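Local structure of p-nitrophenyl phosphatase (Pho2) (3QGM) at residues 204-214 against 225-236. The protein probably acts as a metal-dependent phosphatase of the haloacid dehalogenase (HAD) superfamily, and binds a calcium ion in this crystal. Numbering follows the deposited sequence.
With CA (calcium ion), chain E.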
loop_
_atom_site.group_PDB
_atom_site.type_symbol
_atom_site.label_atom_id
_atom_site.label_comp_id
_atom_site.label_asym_id
_atom_site.label_seq_id
_atom_site.Cartn_x
_atom_site.Cartn_y
_atom_site.Cartn_z
ATOM N N ALA A 204 -8.609 32.448 12.584
ATOM C CA ALA A 204 -7.720 32.265 11.461
ATOM C C ALA A 204 -7.303 33.593 10.868
ATOM O O ALA A 204 -6.184 33.735 10.371
ATOM C CB ALA A 204 -8.408 31.425 10.399
ATOM N N LYS A 205 -8.204 34.573 10.907
ATOM C CA LYS A 205 -7.964 35.856 10.252
ATOM C C LYS A 205 -6.762 36.569 10.873
ATOM O O LYS A 205 -6.137 37.409 10.232
ATOM C CB LYS A 205 -9.228 36.742 10.322
ATOM C CG LYS A 205 -9.438 37.366 11.707
ATOM C CD LYS A 205 -10.764 38.096 11.889
ATOM C CE LYS A 205 -10.859 38.658 13.314
ATOM N NZ LYS A 205 -11.819 39.793 13.377
ATOM N N ASP A 206 -6.446 36.226 12.120
ATOM C CA ASP A 206 -5.315 36.795 12.835
ATOM C C ASP A 206 -4.132 35.840 12.902
ATOM O O ASP A 206 -3.233 36.031 13.722
ATOM C CB ASP A 206 -5.724 37.144 14.265
ATOM C CG ASP A 206 -6.606 38.338 14.335
ATOM O OD1 ASP A 206 -6.208 39.400 13.807
ATOM O OD2 ASP A 206 -7.697 38.209 14.923
ATOM N N VAL A 207 -4.113 34.823 12.049
ATOM C CA VAL A 207 -3.019 33.866 12.067
ATOM C C VAL A 207 -2.426 33.666 10.655
ATOM O O VAL A 207 -3.134 33.760 9.637
ATOM C CB VAL A 207 -3.493 32.533 12.692
ATOM C CG1 VAL A 207 -2.381 31.483 12.643
ATOM C CG2 VAL A 207 -3.956 32.722 14.136
ATOM N N ALA A 208 -1.107 33.464 10.596
ATOM C CA ALA A 208 -0.461 33.021 9.353
ATOM C C ALA A 208 0.179 31.651 9.563
ATOM O O ALA A 208 0.683 31.355 10.628
ATOM C CB ALA A 208 0.573 34.048 8.839
ATOM N N VAL A 209 0.130 30.815 8.535
ATOM C CA VAL A 209 0.637 29.443 8.585
ATOM C C VAL A 209 1.919 29.428 7.753
ATOM O O VAL A 209 1.907 29.814 6.583
ATOM C CB VAL A 209 -0.440 28.497 8.051
ATOM C CG1 VAL A 209 0.099 26.997 7.856
ATOM C CG2 VAL A 209 -1.643 28.554 8.976
ATOM N N VAL A 210 3.032 29.053 8.372
ATOM C CA VAL A 210 4.337 29.160 7.731
ATOM C C VAL A 210 4.868 27.765 7.591
ATOM O O VAL A 210 4.752 26.962 8.547
ATOM C CB VAL A 210 5.354 29.910 8.614
ATOM C CG1 VAL A 210 6.722 29.998 7.892
ATOM C CG2 VAL A 210 4.856 31.325 8.985
ATOM N N GLY A 211 5.471 27.492 6.439
ATOM C CA GLY A 211 6.013 26.204 6.137
ATOM C C GLY A 211 6.820 26.140 4.867
ATOM O O GLY A 211 6.991 27.143 4.158
ATOM N N ASP A 212 7.314 24.946 4.580
ATOM C CA ASP A 212 8.226 24.732 3.467
ATOM C C ASP A 212 7.618 23.918 2.355
ATOM O O ASP A 212 8.273 23.748 1.361
ATOM C CB ASP A 212 9.562 24.096 3.926
ATOM C CG ASP A 212 9.421 22.634 4.347
ATOM O OD1 ASP A 212 8.362 22.239 4.867
ATOM O OD2 ASP A 212 10.403 21.886 4.185
ATOM N N GLN A 213 6.382 23.431 2.530
ATOM C CA GLN A 213 5.672 22.610 1.528
ATOM C C GLN A 213 4.308 23.186 1.135
ATOM O O GLN A 213 3.399 23.384 1.971
ATOM C CB GLN A 213 5.478 21.187 2.050
ATOM C CG GLN A 213 6.770 20.425 2.236
ATOM C CD GLN A 213 6.533 18.955 2.582
ATOM O OE1 GLN A 213 6.738 18.082 1.758
ATOM N NE2 GLN A 213 6.145 18.690 3.808
ATOM N N ILE A 214 4.140 23.408 -0.165
ATOM C CA ILE A 214 2.893 23.969 -0.699
ATOM C C ILE A 214 1.740 23.040 -0.461
ATOM O O ILE A 214 0.690 23.443 0.044
ATOM C CB ILE A 214 3.009 24.202 -2.158
ATOM C CG1 ILE A 214 4.178 25.158 -2.411
ATOM C CG2 ILE A 214 1.601 24.686 -2.767
ATOM C CD1 ILE A 214 3.819 26.503 -2.905
ATOM N N GLY A 225 -8.693 29.044 6.330
ATOM C CA GLY A 225 -8.872 30.441 5.973
ATOM C C GLY A 225 -7.836 31.355 6.604
ATOM O O GLY A 225 -8.127 32.500 6.882
ATOM N N ALA A 226 -6.620 30.838 6.825
ATOM C CA ALA A 226 -5.505 31.648 7.313
ATOM C C ALA A 226 -4.538 31.947 6.180
ATOM O O ALA A 226 -4.269 31.079 5.332
ATOM C CB ALA A 226 -4.768 30.899 8.422
ATOM N N GLU A 227 -3.940 33.134 6.226
ATOM C CA GLU A 227 -2.935 33.535 5.242
ATOM C C GLU A 227 -1.751 32.607 5.359
ATOM O O GLU A 227 -1.454 32.122 6.441
ATOM C CB GLU A 227 -2.450 34.976 5.477
ATOM C CG GLU A 227 -3.495 36.040 5.222
ATOM C CD GLU A 227 -2.870 37.430 5.172
ATOM O OE1 GLU A 227 -2.812 38.076 6.225
ATOM O OE2 GLU A 227 -2.389 37.839 4.095
ATOM N N THR A 228 -1.079 32.393 4.241
ATOM C CA THR A 228 -0.052 31.390 4.133
ATOM C C THR A 228 1.253 32.042 3.685
ATOM O O THR A 228 1.274 32.976 2.835
ATOM C CB THR A 228 -0.443 30.308 3.084
ATOM O OG1 THR A 228 -0.763 30.967 1.849
ATOM C CG2 THR A 228 -1.652 29.465 3.569
ATOM N N VAL A 229 2.332 31.538 4.280
ATOM C CA VAL A 229 3.702 31.988 4.005
ATOM C C VAL A 229 4.562 30.773 3.681
ATOM O O VAL A 229 4.669 29.839 4.476
ATOM C CB VAL A 229 4.373 32.677 5.221
ATOM C CG1 VAL A 229 5.807 32.988 4.877
ATOM C CG2 VAL A 229 3.615 33.987 5.665
ATOM N N LEU A 230 5.203 30.795 2.530
ATOM C CA LEU A 230 6.127 29.733 2.177
ATOM C C LEU A 230 7.558 30.239 2.342
ATOM O O LEU A 230 7.925 31.326 1.864
ATOM C CB LEU A 230 5.901 29.274 0.727
ATOM C CG LEU A 230 6.805 28.114 0.280
ATOM C CD1 LEU A 230 6.330 26.757 0.848
ATOM C CD2 LEU A 230 6.821 28.047 -1.235
ATOM N N VAL A 231 8.376 29.441 3.015
ATOM C CA VAL A 231 9.794 29.744 3.116
ATOM C C VAL A 231 10.571 28.750 2.300
ATOM O O VAL A 231 10.099 27.651 2.009
ATOM C CB VAL A 231 10.335 29.778 4.568
ATOM C CG1 VAL A 231 9.717 30.949 5.323
ATOM C CG2 VAL A 231 10.128 28.423 5.276
ATOM N N LEU A 232 11.788 29.142 1.965
ATOM C CA LEU A 232 12.595 28.407 1.001
ATOM C C LEU A 232 13.837 27.749 1.656
ATOM O O LEU A 232 14.781 27.390 0.966
ATOM C CB LEU A 232 12.976 29.357 -0.152
ATOM C CG LEU A 232 11.801 30.001 -0.910
ATOM C CD1 LEU A 232 12.316 30.920 -2.000
ATOM C CD2 LEU A 232 10.820 28.959 -1.508
ATOM N N THR A 233 13.790 27.560 2.964
ATOM C CA THR A 233 14.854 26.876 3.711
ATOM C C THR A 233 14.728 25.343 3.715
ATOM O O THR A 233 15.622 24.687 4.194
ATOM C CB THR A 233 14.948 27.377 5.172
ATOM O OG1 THR A 233 13.633 27.551 5.726
ATOM C CG2 THR A 233 15.742 28.713 5.221
ATOM N N GLY A 234 13.664 24.779 3.115
ATOM C CA GLY A 234 13.402 23.340 3.189
ATOM C C GLY A 234 13.051 22.765 1.825
ATOM O O GLY A 234 13.740 23.054 0.857
ATOM N N VAL A 235 11.978 21.977 1.744
ATOM C CA VAL A 235 11.604 21.253 0.513
ATOM C C VAL A 235 11.435 22.187 -0.744
ATOM O O VAL A 235 11.805 21.820 -1.878
ATOM C CB VAL A 235 10.314 20.403 0.785
ATOM C CG1 VAL A 235 9.699 19.880 -0.477
ATOM C CG2 VAL A 235 10.584 19.236 1.794
ATOM N N THR A 236 10.908 23.395 -0.557
ATOM C CA THR A 236 10.697 24.278 -1.695
ATOM C C THR A 236 11.873 25.208 -1.818
ATOM O O THR A 236 12.372 25.731 -0.837
ATOM C CB THR A 236 9.360 25.021 -1.638
ATOM O OG1 THR A 236 8.335 24.114 -1.213
ATOM C CG2 THR A 236 8.975 25.586 -3.040
HETATM CA CA CA E . 8.076 20.937 6.707
HETATM O O HOH W 1 -4.887 35.261 8.167
HETATM O O HOH W 2 9.631 19.659 5.325
HETATM O O HOH W 3 6.105 20.561 5.980
HETATM O O HOH W 4 5.898 22.682 -2.176
HETATM O O HOH W 5 7.878 18.827 7.716
#
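Asp-212 ties the end of strand 207-211 to the loop that follows strand 227-231. Its CB lies near Val-235 N and Gly-234 CA, and chi1 of 71° sets CG between the backbone N and the carbonyl carbon; the carboxylate is turned so that OD1 faces the calcium and OD2 the loop. Asp-212 OD1 binds the calcium ion at 2.3 Å. Asp-212 OD2 takes a nearly straight bond from Val-235 N at 2.9 Å, arriving on the anti side and 34° out of the carboxylate plane; it also accepts from a calcium-bound water, so the carboxylate is fixed in rotation. The backbone O of Asp-212 accepts from Thr-236 OG1 at 2.6 Å.

Next door, Gln-213 lays CG on Val-235 CB (3.8 Å), while NE2 donates to another calcium-bound water; an alanine here would probably leave that water without its amide partner and bare one flank of Val-235. Leu-230 brings CD1 against Gly-211 O and the Asp-212 carbonyl carbon, and Leu-230 CD2 meets Ile-214 CD1 at 3.8 Å.

Further back the strands run parallel, zipped by bonds such as Val-229 N to Val-209 O (2.9 Å). Asp-14, through its carboxylate, and the backbone O of Asp-16 share the calcium at the C-terminal strand ends, typical of the HAD Rossmann-like fold, here on a beta-alpha-beta unit.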